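Local structure of type IV pilus biogenesis factor PilY1 (Pseudomonas aeruginosa, 3HX6) at residues P419-N424 / S428-G433; R336-K341 / D484-G489; I344-T349 / S432-D437. The protein primes type IV pilus assembly and takes part in twitching motility and host-cell adhesion, with calcium binding and release apparently regulating pilus retraction. The protein carries 3 engineered substitutions. One frame throughout, in Å; residues are numbered along the deposited sequence.

Contact 1 (P419-N424 / S428-G433)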
ATOM      1  N   PRO A 419     -19.616  16.174 -23.232  1.00 19.31           N
ATOM      2  CA  PRO A 419     -20.510  15.626 -22.214  1.00 20.74           C
ATOM      3  C   PRO A 419     -21.484  14.625 -22.820  1.00 19.61           C
ATOM      4  O   PRO A 419     -21.697  14.604 -24.031  1.00 20.26           O
ATOM      5  CB  PRO A 419     -21.208  16.869 -21.669  1.00 22.87           C
ATOM      6  CG  PRO A 419     -21.297  17.754 -22.882  1.00 23.32           C
ATOM      7  CD  PRO A 419     -19.931  17.586 -23.521  1.00 21.23           C
ATOM      8  N   VAL A 420     -22.055  13.782 -21.972  1.00 19.34           N
ATOM      9  CA  VAL A 420     -23.022  12.791 -22.415  1.00 19.15           C
ATOM     10  C   VAL A 420     -24.362  13.197 -21.813  1.00 20.54           C
ATOM     11  O   VAL A 420     -24.455  13.427 -20.605  1.00 22.11           O
ATOM     12  CB  VAL A 420     -22.667  11.376 -21.903  1.00 17.43           C
ATOM     13  CG1 VAL A 420     -23.724  10.381 -22.358  1.00 16.94           C
ATOM     14  CG2 VAL A 420     -21.296  10.956 -22.420  1.00 17.51           C
ATOM     15  N   ASN A 421     -25.392  13.290 -22.648  1.00 19.90           N
ATOM     16  CA  ASN A 421     -26.718  13.661 -22.163  1.00 21.60           C
ATOM     17  C   ASN A 421     -27.519  12.376 -22.023  1.00 20.20           C
ATOM     18  O   ASN A 421     -28.113  11.890 -22.984  1.00 20.00           O
ATOM     19  CB  ASN A 421     -27.411  14.608 -23.143  1.00 21.77           C
ATOM     20  CG  ASN A 421     -28.676  15.218 -22.562  1.00 25.62           C
ATOM     21  OD1 ASN A 421     -29.483  15.802 -23.283  1.00 30.28           O
ATOM     22  ND2 ASN A 421     -28.848  15.095 -21.248  1.00 23.26           N
ATOM     23  N   TRP A 422     -27.525  11.833 -20.814  1.00 20.13           N
ATOM     24  CA  TRP A 422     -28.206  10.575 -20.541  1.00 20.61           C
ATOM     25  C   TRP A 422     -29.730  10.585 -20.616  1.00 22.43           C
ATOM     26  O   TRP A 422     -30.324   9.681 -21.203  1.00 19.97           O
ATOM     27  CB  TRP A 422     -27.798  10.050 -19.164  1.00 18.15           C
ATOM     28  CG  TRP A 422     -26.315   9.919 -18.954  1.00 18.09           C
ATOM     29  CD1 TRP A 422     -25.513  10.759 -18.235  1.00 15.84           C
ATOM     30  CD2 TRP A 422     -25.467   8.867 -19.430  1.00 17.17           C
ATOM     31  NE1 TRP A 422     -24.222  10.291 -18.227  1.00 17.35           N
ATOM     32  CE2 TRP A 422     -24.164   9.132 -18.954  1.00 17.24           C
ATOM     33  CE3 TRP A 422     -25.683   7.722 -20.211  1.00 16.21           C
ATOM     34  CZ2 TRP A 422     -23.080   8.294 -19.230  1.00 17.51           C
ATOM     35  CZ3 TRP A 422     -24.603   6.885 -20.485  1.00 15.89           C
ATOM     36  CH2 TRP A 422     -23.318   7.177 -19.995  1.00 16.48           C
ATOM     37  N   LEU A 423     -30.361  11.592 -20.017  1.00 22.65           N
ATOM     38  CA  LEU A 423     -31.822  11.648 -19.998  1.00 26.85           C
ATOM     39  C   LEU A 423     -32.428  12.944 -20.513  1.00 27.26           C
ATOM     40  O   LEU A 423     -31.821  14.004 -20.400  1.00 26.38           O
ATOM     41  CB  LEU A 423     -32.337  11.448 -18.563  1.00 27.57           C
ATOM     42  CG  LEU A 423     -32.069  10.181 -17.743  1.00 27.02           C
ATOM     43  CD1 LEU A 423     -32.471   8.954 -18.556  1.00 25.52           C
ATOM     44  CD2 LEU A 423     -30.609  10.118 -17.356  1.00 31.63           C
ATOM     45  N   ASN A 424     -33.632  12.852 -21.074  1.00 29.68           N
ATOM     46  CA  ASN A 424     -34.340  14.046 -21.528  1.00 34.33           C
ATOM     47  C   ASN A 424     -35.031  14.564 -20.274  1.00 35.05           C
ATOM     48  O   ASN A 424     -34.928  13.947 -19.215  1.00 34.17           O
ATOM     49  CB  ASN A 424     -35.399  13.718 -22.581  1.00 36.63           C
ATOM     50  CG  ASN A 424     -34.804  13.430 -23.937  1.00 41.33           C
ATOM     51  OD1 ASN A 424     -33.822  14.055 -24.345  1.00 44.98           O
ATOM     52  ND2 ASN A 424     -35.404  12.491 -24.656  1.00 44.95           N
ATOM     53  N   SER A 428     -36.819  10.079 -20.025  1.00 31.51           N
ATOM     54  CA  SER A 428     -36.547   9.035 -21.007  1.00 32.30           C
ATOM     55  C   SER A 428     -35.077   9.100 -21.418  1.00 31.71           C
ATOM     56  O   SER A 428     -34.466  10.168 -21.406  1.00 31.63           O
ATOM     57  CB  SER A 428     -37.435   9.205 -22.242  1.00 33.10           C
ATOM     58  OG  SER A 428     -37.064  10.348 -22.994  1.00 36.75           O
ATOM     59  N   THR A 429     -34.521   7.952 -21.786  1.00 29.97           N
ATOM     60  CA  THR A 429     -33.119   7.859 -22.182  1.00 28.13           C
ATOM     61  C   THR A 429     -32.786   8.592 -23.476  1.00 26.98           C
ATOM     62  O   THR A 429     -33.447   8.400 -24.495  1.00 25.22           O
ATOM     63  CB  THR A 429     -32.695   6.385 -22.359  1.00 28.44           C
ATOM     64  OG1 THR A 429     -32.917   5.675 -21.136  1.00 29.40           O
ATOM     65  CG2 THR A 429     -31.217   6.291 -22.739  1.00 26.64           C
ATOM     66  N   LYS A 430     -31.752   9.425 -23.433  1.00 25.64           N
ATOM     67  CA  LYS A 430     -31.322  10.140 -24.624  1.00 25.88           C
ATOM     68  C   LYS A 430     -30.101   9.399 -25.171  1.00 24.05           C
ATOM     69  O   LYS A 430     -30.238   8.518 -26.015  1.00 24.42           O
ATOM     70  CB  LYS A 430     -30.971  11.593 -24.296  1.00 28.83           C
ATOM     71  CG  LYS A 430     -30.672  12.418 -25.538  1.00 33.20           C
ATOM     72  CD  LYS A 430     -30.510  13.892 -25.219  1.00 37.23           C
ATOM     73  CE  LYS A 430     -30.127  14.675 -26.469  1.00 41.28           C
ATOM     74  NZ  LYS A 430     -28.845  14.181 -27.064  1.00 42.28           N
ATOM     75  N   GLN A 431     -28.905   9.742 -24.702  1.00 20.45           N
ATOM     76  CA  GLN A 431     -27.715   9.030 -25.158  1.00 18.32           C
ATOM     77  C   GLN A 431     -27.525   7.841 -24.225  1.00 17.71           C
ATOM     78  O   GLN A 431     -27.726   7.954 -23.019  1.00 17.18           O
ATOM     79  CB  GLN A 431     -26.483   9.946 -25.139  1.00 18.10           C
ATOM     80  CG  GLN A 431     -26.487  10.986 -26.262  1.00 16.91           C
ATOM     81  CD  GLN A 431     -25.299  11.926 -26.211  1.00 18.84           C
ATOM     82  OE1 GLN A 431     -25.044  12.563 -25.191  1.00 21.56           O
ATOM     83  NE2 GLN A 431     -24.570  12.025 -27.317  1.00 17.70           N
ATOM     84  N   SER A 432     -27.165   6.687 -24.774  1.00 18.02           N
ATOM     85  CA  SER A 432     -26.989   5.512 -23.934  1.00 17.83           C
ATOM     86  C   SER A 432     -25.537   5.183 -23.673  1.00 17.39           C
ATOM     87  O   SER A 432     -25.216   4.120 -23.140  1.00 16.36           O
ATOM     88  CB  SER A 432     -27.687   4.309 -24.555  1.00 17.45           C
ATOM     89  OG  SER A 432     -29.091   4.482 -24.498  1.00 22.24           O
ATOM     90  N   GLY A 433     -24.651   6.099 -24.039  1.00 17.13           N
ATOM     91  CA  GLY A 433     -23.247   5.848 -23.804  1.00 16.47           C
ATOM     92  C   GLY A 433     -22.312   6.706 -24.621  1.00 15.48           C
ATOM     93  O   GLY A 433     -22.637   7.836 -25.007  1.00 14.74           O
TER
HETATM   94  O   HOH W   1     -23.709  14.737 -25.458  1.00 24.30           O
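OE1 of Q431 takes the backbone N-H of N421 at 2.7 Å from N to OE1, in the plane of the side-chain amide and close to straight (172° at the hydrogen). With CG beside its own backbone N (chi1 -73°) and the chain extended beyond it, the glutamine reaches across to the opposite backbone, and a water lies between OE1 and the carbonyl of P419. The backbone of Q431 returns the bond, its N to O of N421 at 2.9 Å, so N421 is held through both its N-H and its carbonyl. Further along, N of K430 donates to O of W422 at 2.7 Å from well above the carbonyl plane, while N of N424 donates to O of S428. The two runs, nearly antiparallel, meet in a single bridge at L423 and T429. Outside this row the side chain of K430 crosses those of N421 and N424 at about a right angle, its CD lying 3.4 Å from OD1 of N424. The W422 indole turns back across the second run: CE3 is 3.5 Å from O of Q431 and CZ3 is 3.6 Å from N of G433. CG1 of V420 sits over the centre of one ring face, and O of S432 lies in the ring plane at the edge. This hairpin-like loop joins strand 408-415 to strand 433-437; T429 OG1 bonds Q374, and Q431 NE2 bonds Q393 of strand 392-405. Edge-to-face rings of H337 and W372 tie W422 to the loop after strand 333-336 and to strand 367-373.

Contact 2 (R336-K341 / D484-G489)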
ATOM      1  N   ARG A 336     -20.510   2.012 -12.083  1.00 14.31           N
ATOM      2  CA  ARG A 336     -21.882   2.388 -11.760  1.00 17.16           C
ATOM      3  C   ARG A 336     -22.228   3.693 -12.478  1.00 17.05           C
ATOM      4  O   ARG A 336     -21.447   4.644 -12.468  1.00 16.39           O
ATOM      5  CB  ARG A 336     -22.056   2.584 -10.249  1.00 18.75           C
ATOM      6  CG  ARG A 336     -23.523   2.681  -9.829  1.00 21.27           C
ATOM      7  CD  ARG A 336     -23.680   3.116  -8.374  1.00 23.35           C
ATOM      8  NE  ARG A 336     -23.221   2.115  -7.416  1.00 24.79           N
ATOM      9  CZ  ARG A 336     -23.881   1.000  -7.113  1.00 25.59           C
ATOM     10  NH1 ARG A 336     -25.042   0.726  -7.692  1.00 24.17           N
ATOM     11  NH2 ARG A 336     -23.379   0.160  -6.218  1.00 25.91           N
ATOM     12  N   HIS A 337     -23.393   3.734 -13.108  1.00 17.30           N
ATOM     13  CA  HIS A 337     -23.810   4.941 -13.808  1.00 18.85           C
ATOM     14  C   HIS A 337     -23.926   6.108 -12.817  1.00 20.64           C
ATOM     15  O   HIS A 337     -24.255   5.909 -11.648  1.00 21.18           O
ATOM     16  CB  HIS A 337     -25.144   4.686 -14.502  1.00 18.77           C
ATOM     17  CG  HIS A 337     -25.544   5.760 -15.460  1.00 18.83           C
ATOM     18  ND1 HIS A 337     -26.144   6.933 -15.055  1.00 18.81           N
ATOM     19  CD2 HIS A 337     -25.412   5.847 -16.803  1.00 19.77           C
ATOM     20  CE1 HIS A 337     -26.369   7.694 -16.111  1.00 20.32           C
ATOM     21  NE2 HIS A 337     -25.935   7.059 -17.185  1.00 18.30           N
ATOM     22  N   PRO A 338     -23.631   7.338 -13.268  1.00 21.91           N
ATOM     23  CA  PRO A 338     -23.710   8.524 -12.404  1.00 23.89           C
ATOM     24  C   PRO A 338     -25.046   8.703 -11.682  1.00 24.00           C
ATOM     25  O   PRO A 338     -25.086   9.233 -10.575  1.00 26.61           O
ATOM     26  CB  PRO A 338     -23.427   9.673 -13.367  1.00 22.76           C
ATOM     27  CG  PRO A 338     -22.473   9.056 -14.336  1.00 22.81           C
ATOM     28  CD  PRO A 338     -23.078   7.691 -14.588  1.00 19.93           C
ATOM     29  N   THR A 339     -26.134   8.268 -12.309  1.00 25.13           N
ATOM     30  CA  THR A 339     -27.466   8.392 -11.710  1.00 25.12           C
ATOM     31  C   THR A 339     -27.728   7.282 -10.705  1.00 26.87           C
ATOM     32  O   THR A 339     -28.756   7.278 -10.027  1.00 26.79           O
ATOM     33  CB  THR A 339     -28.580   8.314 -12.770  1.00 23.67           C
ATOM     34  OG1 THR A 339     -28.500   7.055 -13.451  1.00 25.38           O
ATOM     35  CG2 THR A 339     -28.444   9.444 -13.779  1.00 24.21           C
ATOM     36  N   ARG A 340     -26.797   6.339 -10.626  1.00 26.23           N
ATOM     37  CA  ARG A 340     -26.899   5.197  -9.730  1.00 27.10           C
ATOM     38  C   ARG A 340     -27.880   4.148 -10.237  1.00 26.10           C
ATOM     39  O   ARG A 340     -28.146   3.153  -9.562  1.00 27.43           O
ATOM     40  CB  ARG A 340     -27.270   5.633  -8.308  1.00 30.11           C
ATOM     41  CG  ARG A 340     -26.169   6.421  -7.612  1.00 33.49           C
ATOM     42  CD  ARG A 340     -26.374   6.460  -6.104  1.00 37.53           C
ATOM     43  NE  ARG A 340     -26.060   5.182  -5.468  1.00 40.25           N
ATOM     44  CZ  ARG A 340     -24.828   4.697  -5.328  1.00 42.16           C
ATOM     45  NH1 ARG A 340     -23.783   5.384  -5.777  1.00 44.29           N
ATOM     46  NH2 ARG A 340     -24.637   3.524  -4.738  1.00 41.92           N
ATOM     47  N   LYS A 341     -28.423   4.371 -11.427  1.00 23.20           N
ATOM     48  CA  LYS A 341     -29.314   3.390 -12.025  1.00 23.13           C
ATOM     49  C   LYS A 341     -28.528   2.644 -13.097  1.00 20.97           C
ATOM     50  O   LYS A 341     -28.083   3.242 -14.077  1.00 19.04           O
ATOM     51  CB  LYS A 341     -30.521   4.044 -12.690  1.00 25.11           C
ATOM     52  CG  LYS A 341     -31.429   3.016 -13.355  1.00 29.22           C
ATOM     53  CD  LYS A 341     -32.546   3.666 -14.146  1.00 34.11           C
ATOM     54  CE  LYS A 341     -33.447   2.615 -14.770  1.00 38.39           C
ATOM     55  NZ  LYS A 341     -34.540   3.230 -15.584  1.00 41.89           N
ATOM     56  N   ASP A 484     -12.326   9.213 -18.484  1.00 15.22           N
ATOM     57  CA  ASP A 484     -13.502   9.379 -17.643  1.00 17.41           C
ATOM     58  C   ASP A 484     -14.468   8.281 -18.070  1.00 17.27           C
ATOM     59  O   ASP A 484     -14.948   8.275 -19.200  1.00 17.23           O
ATOM     60  CB  ASP A 484     -14.125  10.759 -17.871  1.00 16.52           C
ATOM     61  CG  ASP A 484     -15.473  10.920 -17.193  1.00 17.05           C
ATOM     62  OD1 ASP A 484     -15.814  10.120 -16.292  1.00 14.51           O
ATOM     63  OD2 ASP A 484     -16.193  11.870 -17.563  1.00 20.40           O
ATOM     64  N   PRO A 485     -14.750   7.326 -17.173  1.00 16.92           N
ATOM     65  CA  PRO A 485     -15.668   6.234 -17.515  1.00 16.46           C
ATOM     66  C   PRO A 485     -17.085   6.686 -17.852  1.00 17.00           C
ATOM     67  O   PRO A 485     -17.799   5.994 -18.575  1.00 18.11           O
ATOM     68  CB  PRO A 485     -15.626   5.346 -16.276  1.00 14.76           C
ATOM     69  CG  PRO A 485     -15.389   6.336 -15.165  1.00 17.72           C
ATOM     70  CD  PRO A 485     -14.324   7.235 -15.765  1.00 16.35           C
ATOM     71  N   TYR A 486     -17.476   7.843 -17.327  1.00 14.62           N
ATOM     72  CA  TYR A 486     -18.813   8.386 -17.542  1.00 15.96           C
ATOM     73  C   TYR A 486     -18.996   9.058 -18.893  1.00 17.18           C
ATOM     74  O   TYR A 486     -20.126   9.339 -19.296  1.00 18.17           O
ATOM     75  CB  TYR A 486     -19.142   9.412 -16.454  1.00 17.01           C
ATOM     76  CG  TYR A 486     -18.895   8.924 -15.045  1.00 18.58           C
ATOM     77  CD1 TYR A 486     -18.219   9.722 -14.122  1.00 20.08           C
ATOM     78  CD2 TYR A 486     -19.353   7.676 -14.628  1.00 17.54           C
ATOM     79  CE1 TYR A 486     -18.008   9.288 -12.816  1.00 22.15           C
ATOM     80  CE2 TYR A 486     -19.150   7.232 -13.327  1.00 20.68           C
ATOM     81  CZ  TYR A 486     -18.480   8.040 -12.425  1.00 23.07           C
ATOM     82  OH  TYR A 486     -18.295   7.606 -11.133  1.00 25.97           O
ATOM     83  N   THR A 487     -17.901   9.320 -19.595  1.00 16.20           N
ATOM     84  CA  THR A 487     -18.005   9.999 -20.873  1.00 18.06           C
ATOM     85  C   THR A 487     -17.080   9.460 -21.962  1.00 17.60           C
ATOM     86  O   THR A 487     -17.282   9.740 -23.144  1.00 18.14           O
ATOM     87  CB  THR A 487     -17.712  11.503 -20.684  1.00 21.67           C
ATOM     88  OG1 THR A 487     -18.115  12.221 -21.853  1.00 31.95           O
ATOM     89  CG2 THR A 487     -16.233  11.722 -20.462  1.00 12.78           C
ATOM     90  N   GLY A 488     -16.073   8.692 -21.563  1.00 17.54           N
ATOM     91  CA  GLY A 488     -15.116   8.160 -22.522  1.00 16.94           C
ATOM     92  C   GLY A 488     -14.092   9.214 -22.917  1.00 16.51           C
ATOM     93  O   GLY A 488     -13.190   8.957 -23.712  1.00 14.00           O
ATOM     94  N   GLY A 489     -14.228  10.409 -22.354  1.00 15.39           N
ATOM     95  CA  GLY A 489     -13.307  11.481 -22.690  1.00 15.19           C
ATOM     96  C   GLY A 489     -12.319  11.842 -21.599  1.00 15.45           C
ATOM     97  O   GLY A 489     -12.103  11.086 -20.647  1.00 14.55           O
TER
HETATM   98  O   HOH W   2     -19.952   5.664 -10.510  1.00 24.52           O
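Y486 lays its ring against P338, and the contact can be followed outward from the tyrosine backbone. CB is 4.0 Å from CG of the proline. The tyrosine CG lies beside its backbone N and anti to the carbonyl carbon (chi1 -50°), which carries the ring toward P338; CD2 approaches P338 CG to 3.4 Å, so CG of the proline lies over one face, toward the CD2 side. P485 CG lies over the opposite face, leaving the ring between two prolines. CE2 meets O of R336 near the ring plane at 3.6 Å. At the tip, the hydroxyl OH is 2.6 Å from a water that donates to R336 O at 2.7 Å, giving a water-mediated link where no direct hydrogen bond joins the segments. Each side has its own internal bonds. H337 to R340 make a type I beta turn with P338 at its second position, and N of T339 donates to ND1 of H337 at 3.1 Å. Opposite, D484 OD1 accepts from N of Y486 at 3.0 Å, while D484 O takes the N-H groups of both T487 and G488. The arrangement is a beta-hairpin turn, connecting antiparallel strands 333-336 and 343-348, packed on an Asx turn that follows strand 477-483 of the same mixed sheet.

Contact 3 (I344-T349 / S432-D437)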
ATOM      1  N   ILE A 344     -22.399   1.364 -16.502  1.00 13.00           N
ATOM      2  CA  ILE A 344     -21.828   1.673 -17.794  1.00 12.64           C
ATOM      3  C   ILE A 344     -20.869   0.522 -18.064  1.00 12.54           C
ATOM      4  O   ILE A 344     -19.940   0.284 -17.296  1.00 13.31           O
ATOM      5  CB  ILE A 344     -21.071   3.023 -17.771  1.00 15.23           C
ATOM      6  CG1 ILE A 344     -22.069   4.158 -17.512  1.00 12.20           C
ATOM      7  CG2 ILE A 344     -20.333   3.239 -19.100  1.00 10.98           C
ATOM      8  CD1 ILE A 344     -21.441   5.526 -17.339  1.00 15.67           C
ATOM      9  N   VAL A 345     -21.124  -0.210 -19.139  1.00 11.14           N
ATOM     10  CA  VAL A 345     -20.287  -1.339 -19.517  1.00 11.65           C
ATOM     11  C   VAL A 345     -19.236  -0.839 -20.499  1.00 12.50           C
ATOM     12  O   VAL A 345     -19.559  -0.383 -21.594  1.00 11.54           O
ATOM     13  CB  VAL A 345     -21.128  -2.447 -20.169  1.00 12.54           C
ATOM     14  CG1 VAL A 345     -20.272  -3.681 -20.410  1.00 11.91           C
ATOM     15  CG2 VAL A 345     -22.323  -2.780 -19.273  1.00 13.04           C
ATOM     16  N   ILE A 346     -17.974  -0.918 -20.101  1.00 13.25           N
ATOM     17  CA  ILE A 346     -16.887  -0.441 -20.945  1.00 13.15           C
ATOM     18  C   ILE A 346     -16.132  -1.596 -21.593  1.00 12.74           C
ATOM     19  O   ILE A 346     -15.736  -2.546 -20.922  1.00 13.38           O
ATOM     20  CB  ILE A 346     -15.905   0.422 -20.115  1.00 12.95           C
ATOM     21  CG1 ILE A 346     -16.682   1.561 -19.440  1.00 15.29           C
ATOM     22  CG2 ILE A 346     -14.798   0.965 -21.010  1.00 13.27           C
ATOM     23  CD1 ILE A 346     -15.867   2.400 -18.479  1.00 11.44           C
ATOM     24  N   PHE A 347     -15.949  -1.516 -22.906  1.00 12.61           N
ATOM     25  CA  PHE A 347     -15.231  -2.554 -23.634  1.00 13.59           C
ATOM     26  C   PHE A 347     -14.579  -1.978 -24.882  1.00 13.75           C
ATOM     27  O   PHE A 347     -15.086  -1.023 -25.476  1.00 14.01           O
ATOM     28  CB  PHE A 347     -16.177  -3.703 -24.018  1.00 13.50           C
ATOM     29  CG  PHE A 347     -17.428  -3.251 -24.722  1.00 15.30           C
ATOM     30  CD1 PHE A 347     -18.481  -2.698 -24.005  1.00 14.12           C
ATOM     31  CD2 PHE A 347     -17.548  -3.370 -26.105  1.00 13.67           C
ATOM     32  CE1 PHE A 347     -19.643  -2.270 -24.656  1.00 16.44           C
ATOM     33  CE2 PHE A 347     -18.706  -2.944 -26.762  1.00 14.95           C
ATOM     34  CZ  PHE A 347     -19.752  -2.394 -26.035  1.00 11.84           C
ATOM     35  N   GLY A 348     -13.443  -2.553 -25.262  1.00 14.01           N
ATOM     36  CA  GLY A 348     -12.726  -2.089 -26.436  1.00 13.32           C
ATOM     37  C   GLY A 348     -12.599  -3.213 -27.440  1.00 14.12           C
ATOM     38  O   GLY A 348     -12.699  -4.389 -27.081  1.00 10.94           O
ATOM     39  N   THR A 349     -12.354  -2.869 -28.699  1.00 11.66           N
ATOM     40  CA  THR A 349     -12.266  -3.896 -29.717  1.00 13.10           C
ATOM     41  C   THR A 349     -10.839  -4.164 -30.171  1.00 12.64           C
ATOM     42  O   THR A 349      -9.947  -3.330 -30.001  1.00 12.06           O
ATOM     43  CB  THR A 349     -13.145  -3.524 -30.930  1.00 12.09           C
ATOM     44  OG1 THR A 349     -12.636  -2.336 -31.547  1.00 14.11           O
ATOM     45  CG2 THR A 349     -14.583  -3.264 -30.471  1.00 11.50           C
ATOM     46  N   SER A 432     -27.165   6.687 -24.774  1.00 18.02           N
ATOM     47  CA  SER A 432     -26.989   5.512 -23.934  1.00 17.83           C
ATOM     48  C   SER A 432     -25.537   5.183 -23.673  1.00 17.39           C
ATOM     49  O   SER A 432     -25.216   4.120 -23.140  1.00 16.36           O
ATOM     50  CB  SER A 432     -27.687   4.309 -24.555  1.00 17.45           C
ATOM     51  OG  SER A 432     -29.091   4.482 -24.498  1.00 22.24           O
ATOM     52  N   GLY A 433     -24.651   6.099 -24.039  1.00 17.13           N
ATOM     53  CA  GLY A 433     -23.247   5.848 -23.804  1.00 16.47           C
ATOM     54  C   GLY A 433     -22.312   6.706 -24.621  1.00 15.48           C
ATOM     55  O   GLY A 433     -22.637   7.836 -25.007  1.00 14.74           O
ATOM     56  N   TRP A 434     -21.143   6.145 -24.899  1.00 12.83           N
ATOM     57  CA  TRP A 434     -20.122   6.850 -25.642  1.00 13.65           C
ATOM     58  C   TRP A 434     -19.204   5.882 -26.362  1.00 13.68           C
ATOM     59  O   TRP A 434     -19.261   4.678 -26.137  1.00 13.13           O
ATOM     60  CB  TRP A 434     -19.294   7.709 -24.681  1.00 12.76           C
ATOM     61  CG  TRP A 434     -18.766   6.954 -23.457  1.00 12.85           C
ATOM     62  CD1 TRP A 434     -19.283   6.977 -22.192  1.00 11.18           C
ATOM     63  CD2 TRP A 434     -17.585   6.136 -23.388  1.00 10.69           C
ATOM     64  NE1 TRP A 434     -18.495   6.237 -21.335  1.00 12.57           N
ATOM     65  CE2 TRP A 434     -17.446   5.712 -22.044  1.00 12.87           C
ATOM     66  CE3 TRP A 434     -16.630   5.726 -24.327  1.00 10.59           C
ATOM     67  CZ2 TRP A 434     -16.387   4.901 -21.619  1.00  9.08           C
ATOM     68  CZ3 TRP A 434     -15.573   4.913 -23.901  1.00  9.33           C
ATOM     69  CH2 TRP A 434     -15.464   4.515 -22.560  1.00 10.25           C
ATOM     70  N   TYR A 435     -18.367   6.421 -27.240  1.00 14.32           N
ATOM     71  CA  TYR A 435     -17.395   5.611 -27.955  1.00 14.35           C
ATOM     72  C   TYR A 435     -16.195   6.475 -28.291  1.00 13.46           C
ATOM     73  O   TYR A 435     -16.293   7.695 -28.367  1.00 11.98           O
ATOM     74  CB  TYR A 435     -17.988   4.991 -29.228  1.00 15.76           C
ATOM     75  CG  TYR A 435     -18.278   5.956 -30.360  1.00 19.48           C
ATOM     76  CD1 TYR A 435     -19.516   6.588 -30.465  1.00 19.66           C
ATOM     77  CD2 TYR A 435     -17.327   6.199 -31.355  1.00 21.44           C
ATOM     78  CE1 TYR A 435     -19.804   7.437 -31.542  1.00 21.21           C
ATOM     79  CE2 TYR A 435     -17.602   7.046 -32.431  1.00 19.91           C
ATOM     80  CZ  TYR A 435     -18.841   7.658 -32.518  1.00 21.74           C
ATOM     81  OH  TYR A 435     -19.118   8.491 -33.576  1.00 24.48           O
ATOM     82  N   LEU A 436     -15.051   5.832 -28.461  1.00 14.48           N
ATOM     83  CA  LEU A 436     -13.818   6.525 -28.782  1.00 13.96           C
ATOM     84  C   LEU A 436     -13.048   5.626 -29.736  1.00 14.85           C
ATOM     85  O   LEU A 436     -12.623   4.549 -29.348  1.00 14.16           O
ATOM     86  CB  LEU A 436     -12.998   6.749 -27.504  1.00 12.25           C
ATOM     87  CG  LEU A 436     -11.571   7.296 -27.632  1.00 14.80           C
ATOM     88  CD1 LEU A 436     -11.616   8.730 -28.144  1.00 14.74           C
ATOM     89  CD2 LEU A 436     -10.869   7.246 -26.273  1.00 17.58           C
ATOM     90  N   ASP A 437     -12.888   6.048 -30.985  1.00 16.08           N
ATOM     91  CA  ASP A 437     -12.132   5.242 -31.933  1.00 17.49           C
ATOM     92  C   ASP A 437     -10.655   5.421 -31.595  1.00 17.55           C
ATOM     93  O   ASP A 437     -10.203   6.533 -31.298  1.00 17.77           O
ATOM     94  CB  ASP A 437     -12.405   5.684 -33.377  1.00 19.07           C
ATOM     95  CG  ASP A 437     -13.797   5.291 -33.862  1.00 21.46           C
ATOM     96  OD1 ASP A 437     -14.123   4.087 -33.856  1.00 22.29           O
ATOM     97  OD2 ASP A 437     -14.571   6.189 -34.253  1.00 24.62           O
TER
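W434 carries its CG between the backbone N and the carbonyl carbon (chi1 51°), which throws the indole out from its strand toward I346, whose CG1 lies beside its own N and whose CG2 is anti to it (chi1 -55°). Both branches of the isoleucine therefore touch the six-membered ring: CG2 is 3.9 Å from CH2, and CG1 and CD1 each stand 4.0 Å from CZ2 of W434. The two side chains approach obliquely. I344, two residues earlier and on the same strand face, meets the other end of the indole at about a right angle, its CG2 4.2 Å from NE1 of W434. That nitrogen has its polar partner elsewhere, the carbonyl O of P485, which helps to set the rotation of the ring and gives the one polar atom of an otherwise apolar patch a partner. All three residues are buried, and no hydrogen bond passes between the segments. The reason is spacing: strand 367-373 runs between strands 343-348 and 433-437, antiparallel to both, so the alpha carbons of I346 and W434 are 9.3 Å apart. The indole spans this gap across the middle strand, where it also touches L368. V345 and F347, alternating with the two isoleucines, pack instead on L277 of strand 276-281 in another sheet. Side chains bridging second-neighbour strands on one face, with the other face set against the next sheet, are consistent with a beta-propeller blade, the fold of this C-terminal domain.

Contact 3 lies in the buried interior, whereas contacts 1 and 2 are at the surface. Their chemistry follows: contact 1 is mostly backbone and amide hydrogen bonds within one interstrand loop, contact 2 pairs a proline with an aromatic face plus a water bridge, and contact 3 is apolar packing across its segments, its one polar atom, NE1 of W434, being served from the loop of contact 2. S432 and G433 belong to both contact 1 and contact 3, so the loop passes directly into the strand. Contacts 2 and 3 both involve the hairpin of strands 333-336 and 343-348, one at its turn and one along its second strand. W422 meets H337 and I344, making one continuous cluster.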